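Local coordinates for SspB protein (Streptomyces clavuligerus, PDB 6JUF) that probably acts as a DNA nuclease in SspABCD-SspE, a bacterial defence system that senses DNA phosphorothioation and acts against phage, at residues Pro22-Leu27 against Pro102-Leu107; Ala278-Ala283 against Leu289-Ala294; Leu309-Leu314 against Pro328-Trp333; Gln150-His155 against Ala167-Asp172. One frame throughout, in Å; residues are numbered along the deposited sequence.

Interaction 1 (Pro22-Leu27 against Pro102-Leu107); sequences PRFGWL and PYLEEL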
loop_
_atom_site.group_PDB
_atom_site.type_symbol
_atom_site.label_atom_id
_atom_site.label_comp_id
_atom_site.label_asym_id
_atom_site.label_seq_id
_atom_site.Cartn_x
_atom_site.Cartn_y
_atom_site.Cartn_z
ATOM N N PRO B 22 6.738 -6.381 -5.716
ATOM C CA PRO B 22 5.401 -6.935 -5.413
ATOM C C PRO B 22 4.304 -5.856 -5.405
ATOM O O PRO B 22 4.566 -4.712 -5.057
ATOM C CB PRO B 22 5.579 -7.538 -3.991
ATOM C CG PRO B 22 7.067 -7.792 -3.887
ATOM C CD PRO B 22 7.727 -6.712 -4.675
ATOM N N ARG B 23 3.100 -6.225 -5.756
ATOM C CA ARG B 23 1.947 -5.367 -5.649
ATOM C C ARG B 23 0.847 -6.072 -4.870
ATOM O O ARG B 23 0.676 -7.297 -5.025
ATOM C CB ARG B 23 1.368 -5.121 -7.067
ATOM C CG ARG B 23 2.372 -4.595 -8.093
ATOM C CD ARG B 23 1.674 -4.019 -9.329
ATOM N NE ARG B 23 2.664 -3.857 -10.386
ATOM C CZ ARG B 23 2.385 -3.377 -11.585
ATOM N NH1 ARG B 23 1.103 -3.076 -11.877
ATOM N NH2 ARG B 23 3.337 -3.284 -12.518
ATOM N N PHE B 24 0.099 -5.321 -4.036
ATOM C CA PHE B 24 -0.958 -5.963 -3.303
ATOM C C PHE B 24 -2.003 -6.641 -4.240
ATOM O O PHE B 24 -2.411 -7.775 -4.037
ATOM C CB PHE B 24 -1.706 -4.982 -2.372
ATOM C CG PHE B 24 -2.988 -5.539 -1.855
ATOM C CD1 PHE B 24 -2.980 -6.582 -0.911
ATOM C CD2 PHE B 24 -4.223 -5.144 -2.401
ATOM C CE1 PHE B 24 -4.175 -7.190 -0.510
ATOM C CE2 PHE B 24 -5.407 -5.732 -1.952
ATOM C CZ PHE B 24 -5.381 -6.763 -1.016
ATOM N N GLY B 25 -2.409 -5.849 -5.262
ATOM C CA GLY B 25 -3.419 -6.344 -6.235
ATOM C C GLY B 25 -3.002 -7.683 -6.824
ATOM O O GLY B 25 -3.854 -8.559 -7.034
ATOM N N TRP B 26 -1.693 -7.860 -7.045
ATOM C CA TRP B 26 -1.215 -9.140 -7.606
ATOM C C TRP B 26 -1.366 -10.292 -6.630
ATOM O O TRP B 26 -1.764 -11.414 -7.036
ATOM C CB TRP B 26 0.236 -9.010 -8.011
ATOM C CG TRP B 26 0.429 -8.201 -9.263
ATOM C CD1 TRP B 26 -0.509 -7.527 -10.001
ATOM C CD2 TRP B 26 1.721 -8.011 -9.977
ATOM N NE1 TRP B 26 0.089 -6.897 -11.116
ATOM C CE2 TRP B 26 1.437 -7.142 -11.115
ATOM C CE3 TRP B 26 3.022 -8.408 -9.736
ATOM C CZ2 TRP B 26 2.416 -6.797 -12.045
ATOM C CZ3 TRP B 26 4.014 -8.012 -10.654
ATOM C CH2 TRP B 26 3.725 -7.217 -11.763
ATOM N N LEU B 27 -1.058 -10.062 -5.336
ATOM C CA LEU B 27 -1.150 -11.161 -4.356
ATOM C C LEU B 27 -2.646 -11.550 -4.206
ATOM O O LEU B 27 -3.019 -12.684 -4.161
ATOM C CB LEU B 27 -0.600 -10.716 -3.033
ATOM C CG LEU B 27 0.875 -10.332 -3.075
ATOM C CD1 LEU B 27 1.292 -9.979 -1.646
ATOM C CD2 LEU B 27 1.753 -11.448 -3.718
ATOM N N PRO B 102 -6.791 -9.844 4.800
ATOM C CA PRO B 102 -6.930 -9.889 3.342
ATOM C C PRO B 102 -6.448 -8.612 2.607
ATOM O O PRO B 102 -6.027 -8.667 1.459
ATOM C CB PRO B 102 -8.462 -10.126 3.140
ATOM C CG PRO B 102 -9.070 -9.786 4.477
ATOM C CD PRO B 102 -8.056 -10.192 5.474
ATOM N N TYR B 103 -6.568 -7.457 3.235
ATOM C CA TYR B 103 -6.196 -6.180 2.596
ATOM C C TYR B 103 -4.898 -5.620 3.119
ATOM O O TYR B 103 -4.602 -4.432 2.848
ATOM C CB TYR B 103 -7.374 -5.165 2.657
ATOM C CG TYR B 103 -8.555 -5.766 1.923
ATOM C CD1 TYR B 103 -8.564 -5.791 0.507
ATOM C CD2 TYR B 103 -9.623 -6.326 2.621
ATOM C CE1 TYR B 103 -9.629 -6.451 -0.168
ATOM C CE2 TYR B 103 -10.683 -6.933 1.945
ATOM C CZ TYR B 103 -10.665 -6.984 0.567
ATOM O OH TYR B 103 -11.718 -7.506 -0.140
ATOM N N LEU B 104 -4.100 -6.427 3.843
ATOM C CA LEU B 104 -2.767 -5.984 4.368
ATOM C C LEU B 104 -2.887 -4.624 5.046
ATOM O O LEU B 104 -2.100 -3.679 4.792
ATOM C CB LEU B 104 -1.685 -5.999 3.271
ATOM C CG LEU B 104 -1.490 -7.353 2.534
ATOM C CD1 LEU B 104 -0.315 -7.202 1.565
ATOM C CD2 LEU B 104 -1.280 -8.540 3.499
ATOM N N GLU B 105 -3.868 -4.523 5.932
ATOM C CA GLU B 105 -4.097 -3.289 6.663
ATOM C C GLU B 105 -3.097 -3.125 7.816
ATOM O O GLU B 105 -2.933 -1.969 8.307
ATOM C CB GLU B 105 -5.533 -3.230 7.294
ATOM C CG GLU B 105 -6.585 -3.279 6.235
ATOM C CD GLU B 105 -7.975 -3.472 6.823
ATOM O OE1 GLU B 105 -8.236 -2.939 7.945
ATOM O OE2 GLU B 105 -8.806 -4.158 6.152
ATOM N N GLU B 106 -2.498 -4.216 8.284
ATOM C CA GLU B 106 -1.565 -4.162 9.410
ATOM C C GLU B 106 -0.135 -4.328 8.915
ATOM O O GLU B 106 0.178 -5.231 8.151
ATOM C CB GLU B 106 -1.899 -5.266 10.428
ATOM C CG GLU B 106 -3.140 -4.921 11.224
ATOM C CD GLU B 106 -3.371 -5.868 12.378
ATOM O OE1 GLU B 106 -2.400 -6.385 12.982
ATOM O OE2 GLU B 106 -4.568 -6.098 12.672
ATOM N N LEU B 107 0.750 -3.438 9.415
ATOM C CA LEU B 107 2.159 -3.540 8.999
ATOM C C LEU B 107 2.798 -4.850 9.408
ATOM O O LEU B 107 3.682 -5.352 8.673
ATOM C CB LEU B 107 2.991 -2.349 9.477
ATOM C CG LEU B 107 2.574 -1.039 8.746
ATOM C CD1 LEU B 107 3.250 0.190 9.350
ATOM C CD2 LEU B 107 2.818 -1.083 7.244
#

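Interaction 2 (Ala278-Ala283 against Leu289-Ala294); sequences ALEKVA and LQLVEA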
loop_
_atom_site.group_PDB
_atom_site.type_symbol
_atom_site.label_atom_id
_atom_site.label_comp_id
_atom_site.label_asym_id
_atom_site.label_seq_id
_atom_site.Cartn_x
_atom_site.Cartn_y
_atom_site.Cartn_z
ATOM N N ALA B 278 10.863 -8.778 22.873
ATOM C CA ALA B 278 9.652 -9.351 22.263
ATOM C C ALA B 278 9.364 -10.730 22.846
ATOM O O ALA B 278 8.200 -11.048 23.140
ATOM C CB ALA B 278 9.804 -9.443 20.755
ATOM N N LEU B 279 10.408 -11.559 23.014
ATOM C CA LEU B 279 10.188 -12.917 23.492
ATOM C C LEU B 279 9.732 -12.883 24.966
ATOM O O LEU B 279 8.984 -13.741 25.414
ATOM C CB LEU B 279 11.462 -13.753 23.320
ATOM C CG LEU B 279 11.899 -14.050 21.889
ATOM C CD1 LEU B 279 13.263 -14.732 21.884
ATOM C CD2 LEU B 279 10.849 -14.833 21.123
ATOM N N GLU B 280 10.181 -11.871 25.685
ATOM C CA GLU B 280 9.762 -11.792 27.109
ATOM C C GLU B 280 8.284 -11.511 27.200
ATOM O O GLU B 280 7.561 -12.072 28.025
ATOM C CB GLU B 280 10.546 -10.696 27.814
ATOM C CG GLU B 280 11.996 -11.151 27.997
ATOM C CD GLU B 280 12.803 -10.337 28.968
ATOM O OE1 GLU B 280 13.692 -10.942 29.573
ATOM O OE2 GLU B 280 12.561 -9.125 29.156
ATOM N N LYS B 281 7.828 -10.556 26.379
ATOM C CA LYS B 281 6.413 -10.208 26.346
ATOM C C LYS B 281 5.550 -11.385 25.957
ATOM O O LYS B 281 4.548 -11.675 26.593
ATOM C CB LYS B 281 6.209 -9.010 25.400
ATOM C CG LYS B 281 4.843 -8.378 25.524
ATOM C CD LYS B 281 4.871 -7.130 24.680
ATOM C CE LYS B 281 3.506 -6.777 24.114
ATOM N NZ LYS B 281 3.749 -5.512 23.348
ATOM N N VAL B 282 6.015 -12.164 24.989
ATOM C CA VAL B 282 5.238 -13.294 24.497
ATOM C C VAL B 282 5.302 -14.473 25.446
ATOM O O VAL B 282 4.289 -15.095 25.706
ATOM C CB VAL B 282 5.637 -13.623 23.051
ATOM C CG1 VAL B 282 4.865 -14.827 22.519
ATOM C CG2 VAL B 282 5.329 -12.437 22.155
ATOM N N ALA B 283 6.473 -14.723 26.053
ATOM C CA ALA B 283 6.646 -15.787 27.045
ATOM C C ALA B 283 5.806 -15.582 28.274
ATOM O O ALA B 283 5.418 -16.562 28.904
ATOM C CB ALA B 283 8.098 -15.920 27.476
ATOM N N LEU B 289 6.747 -21.368 26.838
ATOM C CA LEU B 289 7.928 -20.644 26.395
ATOM C C LEU B 289 8.626 -20.005 27.587
ATOM O O LEU B 289 7.994 -19.448 28.458
ATOM C CB LEU B 289 7.552 -19.522 25.389
ATOM C CG LEU B 289 6.796 -20.012 24.148
ATOM C CD1 LEU B 289 6.450 -18.787 23.303
ATOM C CD2 LEU B 289 7.583 -21.047 23.320
ATOM N N GLN B 290 9.953 -20.080 27.600
ATOM C CA GLN B 290 10.754 -19.377 28.626
ATOM C C GLN B 290 12.009 -18.778 28.004
ATOM O O GLN B 290 12.499 -19.209 26.975
ATOM C CB GLN B 290 11.197 -20.306 29.788
ATOM C CG GLN B 290 10.031 -20.766 30.644
ATOM C CD GLN B 290 10.505 -21.442 31.940
ATOM O OE1 GLN B 290 11.699 -21.635 32.147
ATOM N NE2 GLN B 290 9.582 -21.728 32.832
ATOM N N LEU B 291 12.513 -17.754 28.647
ATOM C CA LEU B 291 13.858 -17.294 28.401
ATOM C C LEU B 291 14.691 -17.768 29.579
ATOM O O LEU B 291 14.357 -17.473 30.712
ATOM C CB LEU B 291 13.968 -15.778 28.287
ATOM C CG LEU B 291 13.453 -15.129 26.982
ATOM C CD1 LEU B 291 14.035 -13.718 26.941
ATOM C CD2 LEU B 291 13.922 -15.858 25.721
ATOM N N VAL B 292 15.764 -18.503 29.283
ATOM C CA VAL B 292 16.604 -19.137 30.311
ATOM C C VAL B 292 18.067 -18.754 30.100
ATOM O O VAL B 292 18.517 -18.608 28.974
ATOM C CB VAL B 292 16.420 -20.669 30.268
ATOM C CG1 VAL B 292 17.381 -21.387 31.203
ATOM C CG2 VAL B 292 14.976 -21.032 30.615
ATOM N N GLU B 293 18.811 -18.575 31.178
ATOM C CA GLU B 293 20.249 -18.317 31.084
ATOM C C GLU B 293 20.984 -19.615 31.331
ATOM O O GLU B 293 20.741 -20.283 32.330
ATOM C CB GLU B 293 20.692 -17.321 32.140
ATOM C CG GLU B 293 20.046 -15.965 32.009
ATOM C CD GLU B 293 21.000 -14.845 32.335
ATOM O OE1 GLU B 293 22.090 -15.122 32.906
ATOM O OE2 GLU B 293 20.648 -13.695 32.003
ATOM N N ALA B 294 21.872 -19.994 30.419
ATOM C CA ALA B 294 22.583 -21.256 30.596
ATOM C C ALA B 294 24.056 -20.974 30.750
ATOM O O ALA B 294 24.612 -21.145 31.820
ATOM C CB ALA B 294 22.314 -22.238 29.481
HETATM O O HOH W 1 6.330 -18.697 30.237
#

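Interaction 3 (Leu309-Leu314 against Pro328-Trp333); sequences LAWDVL and PTREDW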
loop_
_atom_site.group_PDB
_atom_site.type_symbol
_atom_site.label_atom_id
_atom_site.label_comp_id
_atom_site.label_asym_id
_atom_site.label_seq_id
_atom_site.Cartn_x
_atom_site.Cartn_y
_atom_site.Cartn_z
ATOM N N LEU B 309 3.804 -24.129 18.101
ATOM C CA LEU B 309 3.778 -22.988 19.033
ATOM C C LEU B 309 3.897 -21.680 18.247
ATOM O O LEU B 309 3.261 -20.699 18.578
ATOM C CB LEU B 309 4.864 -23.077 20.122
ATOM C CG LEU B 309 4.658 -24.303 21.056
ATOM C CD1 LEU B 309 5.938 -24.442 21.887
ATOM C CD2 LEU B 309 3.436 -23.963 21.906
ATOM N N ALA B 310 4.718 -21.672 17.207
ATOM C CA ALA B 310 4.864 -20.510 16.392
ATOM C C ALA B 310 3.498 -20.095 15.845
ATOM O O ALA B 310 3.190 -18.900 15.838
ATOM C CB ALA B 310 5.824 -20.793 15.220
ATOM N N TRP B 311 2.728 -21.051 15.356
ATOM C CA TRP B 311 1.433 -20.754 14.853
ATOM C C TRP B 311 0.408 -20.370 15.904
ATOM O O TRP B 311 -0.504 -19.647 15.563
ATOM C CB TRP B 311 0.944 -21.858 13.909
ATOM C CG TRP B 311 1.552 -21.595 12.571
ATOM C CD1 TRP B 311 2.744 -22.084 12.052
ATOM C CD2 TRP B 311 1.024 -20.721 11.564
ATOM N NE1 TRP B 311 2.963 -21.585 10.819
ATOM C CE2 TRP B 311 1.963 -20.759 10.464
ATOM C CE3 TRP B 311 -0.115 -19.929 11.460
ATOM C CZ2 TRP B 311 1.775 -20.000 9.307
ATOM C CZ3 TRP B 311 -0.330 -19.204 10.304
ATOM C CH2 TRP B 311 0.618 -19.221 9.241
ATOM N N ASP B 312 0.448 -20.907 17.115
ATOM C CA ASP B 312 -0.399 -20.361 18.193
ATOM C C ASP B 312 -0.120 -18.881 18.366
ATOM O O ASP B 312 -1.051 -18.079 18.458
ATOM C CB ASP B 312 -0.175 -21.079 19.523
ATOM C CG ASP B 312 -0.659 -22.525 19.511
ATOM O OD1 ASP B 312 -1.496 -22.848 18.633
ATOM O OD2 ASP B 312 -0.165 -23.332 20.340
ATOM N N VAL B 313 1.152 -18.521 18.465
ATOM C CA VAL B 313 1.546 -17.141 18.737
ATOM C C VAL B 313 1.106 -16.257 17.549
ATOM O O VAL B 313 0.554 -15.181 17.721
ATOM C CB VAL B 313 3.084 -17.071 18.869
ATOM C CG1 VAL B 313 3.624 -15.638 18.827
ATOM C CG2 VAL B 313 3.532 -17.721 20.171
ATOM N N LEU B 314 1.315 -16.723 16.340
ATOM C CA LEU B 314 0.944 -15.938 15.163
ATOM C C LEU B 314 -0.591 -15.807 15.031
ATOM O O LEU B 314 -1.074 -14.757 14.771
ATOM C CB LEU B 314 1.509 -16.566 13.878
ATOM C CG LEU B 314 1.219 -15.819 12.575
ATOM C CD1 LEU B 314 1.688 -14.359 12.644
ATOM C CD2 LEU B 314 1.902 -16.504 11.388
ATOM N N PRO B 328 -10.597 -23.995 7.586
ATOM C CA PRO B 328 -10.020 -25.338 7.375
ATOM C C PRO B 328 -8.741 -25.605 8.129
ATOM O O PRO B 328 -7.866 -24.686 8.181
ATOM C CB PRO B 328 -9.697 -25.355 5.889
ATOM C CG PRO B 328 -9.538 -23.918 5.494
ATOM C CD PRO B 328 -10.391 -23.078 6.416
ATOM N N THR B 329 -8.587 -26.811 8.678
ATOM C CA THR B 329 -7.298 -27.269 9.185
ATOM C C THR B 329 -6.304 -27.440 8.023
ATOM O O THR B 329 -6.715 -27.446 6.838
ATOM C CB THR B 329 -7.430 -28.593 9.921
ATOM O OG1 THR B 329 -7.858 -29.646 9.029
ATOM C CG2 THR B 329 -8.418 -28.434 11.122
ATOM N N ARG B 330 -5.030 -27.603 8.337
ATOM C CA ARG B 330 -4.072 -27.912 7.283
ATOM C C ARG B 330 -4.486 -29.239 6.603
ATOM O O ARG B 330 -4.292 -29.419 5.377
ATOM C CB ARG B 330 -2.666 -27.962 7.898
ATOM C CG ARG B 330 -2.247 -26.629 8.551
ATOM C CD ARG B 330 -0.834 -26.623 9.130
ATOM N NE ARG B 330 -0.066 -26.204 8.031
ATOM C CZ ARG B 330 0.540 -25.027 7.840
ATOM N NH1 ARG B 330 0.750 -24.076 8.788
ATOM N NH2 ARG B 330 1.068 -24.889 6.693
ATOM N N GLU B 331 -5.077 -30.149 7.363
ATOM C CA GLU B 331 -5.401 -31.478 6.843
ATOM C C GLU B 331 -6.551 -31.369 5.853
ATOM O O GLU B 331 -6.589 -32.061 4.841
ATOM C CB GLU B 331 -5.803 -32.413 8.018
ATOM C CG GLU B 331 -4.715 -32.841 9.015
ATOM C CD GLU B 331 -4.073 -31.716 9.862
ATOM O OE1 GLU B 331 -2.898 -31.915 10.296
ATOM O OE2 GLU B 331 -4.682 -30.622 10.127
ATOM N N ASP B 332 -7.540 -30.548 6.181
ATOM C CA ASP B 332 -8.692 -30.285 5.348
ATOM C C ASP B 332 -8.244 -29.672 4.052
ATOM O O ASP B 332 -8.675 -30.075 2.960
ATOM C CB ASP B 332 -9.620 -29.256 5.966
ATOM C CG ASP B 332 -10.362 -29.740 7.194
ATOM O OD1 ASP B 332 -10.621 -30.943 7.368
ATOM O OD2 ASP B 332 -10.738 -28.817 7.991
ATOM N N TRP B 333 -7.346 -28.692 4.178
ATOM C CA TRP B 333 -6.782 -28.060 2.986
ATOM C C TRP B 333 -5.959 -29.003 2.117
ATOM O O TRP B 333 -6.063 -28.918 0.850
ATOM C CB TRP B 333 -5.965 -26.846 3.464
ATOM C CG TRP B 333 -5.655 -25.854 2.388
ATOM C CD1 TRP B 333 -4.459 -25.662 1.720
ATOM C CD2 TRP B 333 -6.575 -24.871 1.846
ATOM N NE1 TRP B 333 -4.586 -24.640 0.771
ATOM C CE2 TRP B 333 -5.849 -24.126 0.807
ATOM C CE3 TRP B 333 -7.928 -24.563 2.090
ATOM C CZ2 TRP B 333 -6.461 -23.109 0.083
ATOM C CZ3 TRP B 333 -8.552 -23.557 1.350
ATOM C CH2 TRP B 333 -7.843 -22.828 0.350
#

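Interaction 4 (Gln150-His155 against Ala167-Asp172); sequences QVIVRH and ASIAKD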
loop_
_atom_site.group_PDB
_atom_site.type_symbol
_atom_site.label_atom_id
_atom_site.label_comp_id
_atom_site.label_asym_id
_atom_site.label_seq_id
_atom_site.Cartn_x
_atom_site.Cartn_y
_atom_site.Cartn_z
ATOM N N GLN B 150 27.925 -7.687 -7.073
ATOM C CA GLN B 150 29.167 -8.508 -7.048
ATOM C C GLN B 150 29.157 -9.566 -5.937
ATOM O O GLN B 150 29.600 -10.719 -6.136
ATOM C CB GLN B 150 30.418 -7.609 -7.007
ATOM C CG GLN B 150 30.657 -6.964 -8.372
ATOM C CD GLN B 150 30.692 -7.979 -9.531
ATOM O OE1 GLN B 150 29.930 -7.859 -10.530
ATOM N NE2 GLN B 150 31.597 -8.973 -9.423
ATOM N N VAL B 151 28.606 -9.214 -4.773
ATOM C CA VAL B 151 28.483 -10.195 -3.709
ATOM C C VAL B 151 27.565 -11.354 -4.095
ATOM O O VAL B 151 27.888 -12.504 -3.869
ATOM C CB VAL B 151 28.118 -9.542 -2.364
ATOM C CG1 VAL B 151 27.961 -10.606 -1.265
ATOM C CG2 VAL B 151 29.257 -8.644 -1.974
ATOM N N ILE B 152 26.431 -11.032 -4.717
ATOM C CA ILE B 152 25.536 -12.090 -5.142
ATOM C C ILE B 152 26.214 -12.981 -6.206
ATOM O O ILE B 152 26.122 -14.180 -6.116
ATOM C CB ILE B 152 24.196 -11.561 -5.654
ATOM C CG1 ILE B 152 23.469 -10.828 -4.513
ATOM C CG2 ILE B 152 23.377 -12.709 -6.191
ATOM C CD1 ILE B 152 22.412 -9.840 -4.972
ATOM N N VAL B 153 26.909 -12.351 -7.166
ATOM C CA VAL B 153 27.633 -13.099 -8.212
ATOM C C VAL B 153 28.597 -14.107 -7.545
ATOM O O VAL B 153 28.659 -15.240 -7.947
ATOM C CB VAL B 153 28.426 -12.167 -9.127
ATOM C CG1 VAL B 153 29.505 -12.909 -9.956
ATOM C CG2 VAL B 153 27.470 -11.345 -9.983
ATOM N N ARG B 154 29.348 -13.650 -6.526
ATOM C CA ARG B 154 30.322 -14.491 -5.842
ATOM C C ARG B 154 29.631 -15.733 -5.283
ATOM O O ARG B 154 30.095 -16.856 -5.468
ATOM C CB ARG B 154 31.046 -13.652 -4.775
ATOM C CG ARG B 154 32.263 -14.308 -4.124
ATOM C CD ARG B 154 32.810 -13.459 -2.967
ATOM N NE ARG B 154 32.169 -13.794 -1.679
ATOM C CZ ARG B 154 32.473 -14.867 -0.932
ATOM N NH1 ARG B 154 33.400 -15.736 -1.325
ATOM N NH2 ARG B 154 31.855 -15.083 0.216
ATOM N N HIS B 155 28.494 -15.517 -4.594
ATOM C CA HIS B 155 27.731 -16.612 -4.004
ATOM C C HIS B 155 27.125 -17.554 -5.036
ATOM O O HIS B 155 27.123 -18.780 -4.886
ATOM C CB HIS B 155 26.649 -16.058 -3.040
ATOM C CG HIS B 155 27.176 -15.857 -1.659
ATOM N ND1 HIS B 155 27.554 -14.644 -1.174
ATOM C CD2 HIS B 155 27.479 -16.779 -0.688
ATOM C CE1 HIS B 155 28.065 -14.800 0.061
ATOM N NE2 HIS B 155 28.028 -16.109 0.353
ATOM N N ALA B 167 23.509 -9.900 -15.533
ATOM C CA ALA B 167 22.407 -8.989 -15.843
ATOM C C ALA B 167 21.166 -9.359 -15.064
ATOM O O ALA B 167 20.391 -8.454 -14.632
ATOM C CB ALA B 167 22.126 -8.921 -17.355
ATOM N N SER B 168 20.919 -10.653 -14.899
ATOM C CA SER B 168 19.750 -11.050 -14.078
ATOM C C SER B 168 19.921 -10.682 -12.611
ATOM O O SER B 168 18.943 -10.299 -11.927
ATOM C CB SER B 168 19.506 -12.550 -14.179
ATOM O OG SER B 168 19.288 -12.900 -15.526
ATOM N N ILE B 169 21.119 -10.867 -12.085
ATOM C CA ILE B 169 21.374 -10.509 -10.678
ATOM C C ILE B 169 21.214 -8.988 -10.529
ATOM O O ILE B 169 20.637 -8.505 -9.541
ATOM C CB ILE B 169 22.758 -11.011 -10.248
ATOM C CG1 ILE B 169 22.726 -12.561 -10.191
ATOM C CG2 ILE B 169 23.162 -10.385 -8.892
ATOM C CD1 ILE B 169 24.090 -13.260 -10.105
ATOM N N ALA B 170 21.735 -8.214 -11.474
ATOM C CA ALA B 170 21.576 -6.734 -11.383
ATOM C C ALA B 170 20.092 -6.361 -11.395
ATOM O O ALA B 170 19.701 -5.393 -10.739
ATOM C CB ALA B 170 22.272 -6.029 -12.562
ATOM N N LYS B 171 19.270 -7.106 -12.138
ATOM C CA LYS B 171 17.820 -6.837 -12.158
ATOM C C LYS B 171 17.211 -7.198 -10.779
ATOM O O LYS B 171 16.285 -6.447 -10.311
ATOM C CB LYS B 171 17.165 -7.661 -13.270
ATOM C CG LYS B 171 17.444 -7.060 -14.653
ATOM C CD LYS B 171 17.125 -8.057 -15.752
ATOM C CE LYS B 171 17.457 -7.450 -17.116
ATOM N NZ LYS B 171 17.472 -8.477 -18.168
ATOM N N ASP B 172 17.704 -8.264 -10.129
ATOM C CA ASP B 172 17.240 -8.579 -8.743
ATOM C C ASP B 172 17.592 -7.409 -7.814
ATOM O O ASP B 172 16.782 -7.013 -6.959
ATOM C CB ASP B 172 17.882 -9.851 -8.189
ATOM C CG ASP B 172 17.281 -11.112 -8.738
ATOM O OD1 ASP B 172 16.207 -11.035 -9.384
ATOM O OD2 ASP B 172 17.875 -12.177 -8.495
#

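Interaction 1 (Pro22-Leu27 against Pro102-Leu107)
Phe24 reaches from the first turn of helix 24-34 to the loop of Pro102, Tyr103 and Leu104. Its CB sets off toward that loop, and a first torsion of 166° puts CG anti to the backbone N, which carries the ring outward from the helix. Phe24 CD1 comes first: it lies 3.7 Å from the CD1 methyl of Leu104, which arrives at the ring's edge, near its plane, with Leu104 CG close behind. Further out, Phe24 CE1 is 3.1 Å from the carbonyl O of Pro102, and Phe24 CZ is 3.2 Å from the same oxygen. The oxygen thus lies at the ring's edge, in its plane, facing two C-H groups, where the slightly positive rim of an aromatic ring suits it. Phe24 CZ also meets Tyr103 CD1 at 3.7 Å, and Phe24 CE2 is 4.0 Å from that atom; the tyrosine approaches obliquely. No hydrogen bond crosses between 22-27 and 102-107, so the join rests on this one ring. Leu104 also packs on Leu110 and Leu113 of helix 107-118. Both segments reach the second subunit: Arg23 NH1 forms a salt bridge with Glu105 of the neighbouring subunit, and Glu105 OE1 one with Arg23 of that subunit. Such reciprocal pairing is characteristic of a two-fold homodimer interface, here built from a helix start and a loop.

Interaction 2 (Ala278-Ala283 against Leu289-Ala294)
Leu291 leans from strand 289-293 onto helix 272-285 and divides its two methyls between neighbouring helix residues. CD1 presses on the aliphatic stem of Glu280, 3.4 Å from Glu280 CG, a tight approach, while Leu291 CD2 lies 4.0 Å from Leu279 CB and is also close to Leu279 CD1. Both helix side chains run nearly perpendicular to the leucine. Nearer the turn, the helix and strand draw together: Ala283 CB is 4.2 Å from Leu289 CB and 3.7 Å from Leu289 O, and Val282 CG1 grazes Leu289 CD1 at 4.3 Å. A water 2.7 Å from Ala283 O also lies close to Leu289 O.

The order along the chain, helix 231-243, strand 250-253, helix 254-259, helix 272-285 and then the hairpin of strands 289-293 and 298-302, with strand 250-253 completing the antiparallel sheet, is consistent with a winged-helix fold. The strand axis is turned 135° from the helix direction. Behind the first shell, Leu254 of helix 254-259 touches both Leu279 and Leu291, and Leu239 of helix 231-243 touches Leu289. Glu280 runs extended beyond CG, so that its carboxylate passes the leucine and OE1 forms a salt bridge with Arg298 of the adjoining strand.

Interaction 3 (Leu309-Leu314 against Pro328-Trp333)
Trp311 of helix 306-317 receives Arg330 over one face in a long, at most weakly attractive cation-pi contact, and Arg330 belongs to the first turn of helix 330-336, whose start is closed by a capping box. The guanidinium does not lie flat on the indole: their planes are 78° apart, and NH1 is the part that comes down. Arg330 NH1 is 3.9 Å from Trp311 NE1 and equally far from Trp311 CE2, offset toward the rim of the ring. Arg330 CZ lies 5.4 Å from the centre of the Trp311 five-membered ring. The chain bends at the third torsion of Arg330 (89°), which brings NH1 over the indole, and NH2 is engaged in a salt bridge with Glu90 of helix 89-95, which probably holds the group more firmly than the indole does. On the other face of Trp311 sits Leu314 CD2, one turn on in its own helix, while Trp89, Trp93 and Tyr236 make edge-to-face contacts with the indole. The capping box fixes the backbone from which Arg330 springs: Asp332 N donates to Thr329 OG1 at 3.0 Å, and Thr329 N returns a bond to Asp332 OD2, also 3.0 Å long, reaching that oxygen from 41° out of the carboxylate plane.

Interaction 4 (Gln150-His155 against Ala167-Asp172)
This is apolar helix-helix packing in which Ile152 and Val153 of helix 145-159 meet Ile169 of helix 166-180, the next helix along the chain. The CA atoms of Ile152 and Ile169 are only 7.1 Å apart, so the backbones come close, with the isoleucine side chains filling the gap. The two isoleucines lie alongside each other, pointing opposite ways: Ile152 CG2 lies 3.6 Å from Ile169 CG2, which is just as close to Ile152 CB. In Ile169 a first torsion of -69° places CG1 beside the backbone N, and the branch carries CD1 across to Val153. Ile152 also rests on Ser130 and Val133 of helix 129-137, which makes it the meeting point of three helices. One turn beyond Ile169, the buried carboxylate of Asp172 is satisfied by His17 NE2 and Ala15 N at OD1 and by Ser130 OG at OD2. Ile169 CD1 meets the CG2 methyl of Val153 at 3.9 Å.

Along the chain the contacts follow in series: interaction 1, then 4, then 2, then 3. Interactions 2 and 3 touch directly through helix 306-317: Val282 CG1 is 4.0 Å from Val313 CG2, and Leu289 CD2 is 4.0 Å from Leu309 CD1. Helix 231-243 also lies against both. Helix 107-118 is touched by Leu104 of interaction 1 and by Trp311 and Leu314 of interaction 3, whose centres are about 21 Å apart. Interaction 4 stands apart, its centre about 28 Å from that of interaction 1, 39 Å from interaction 2 and 36 Å from interaction 3. Interaction 1 thus takes part in the dimer interface, while the other three pack within one subunit.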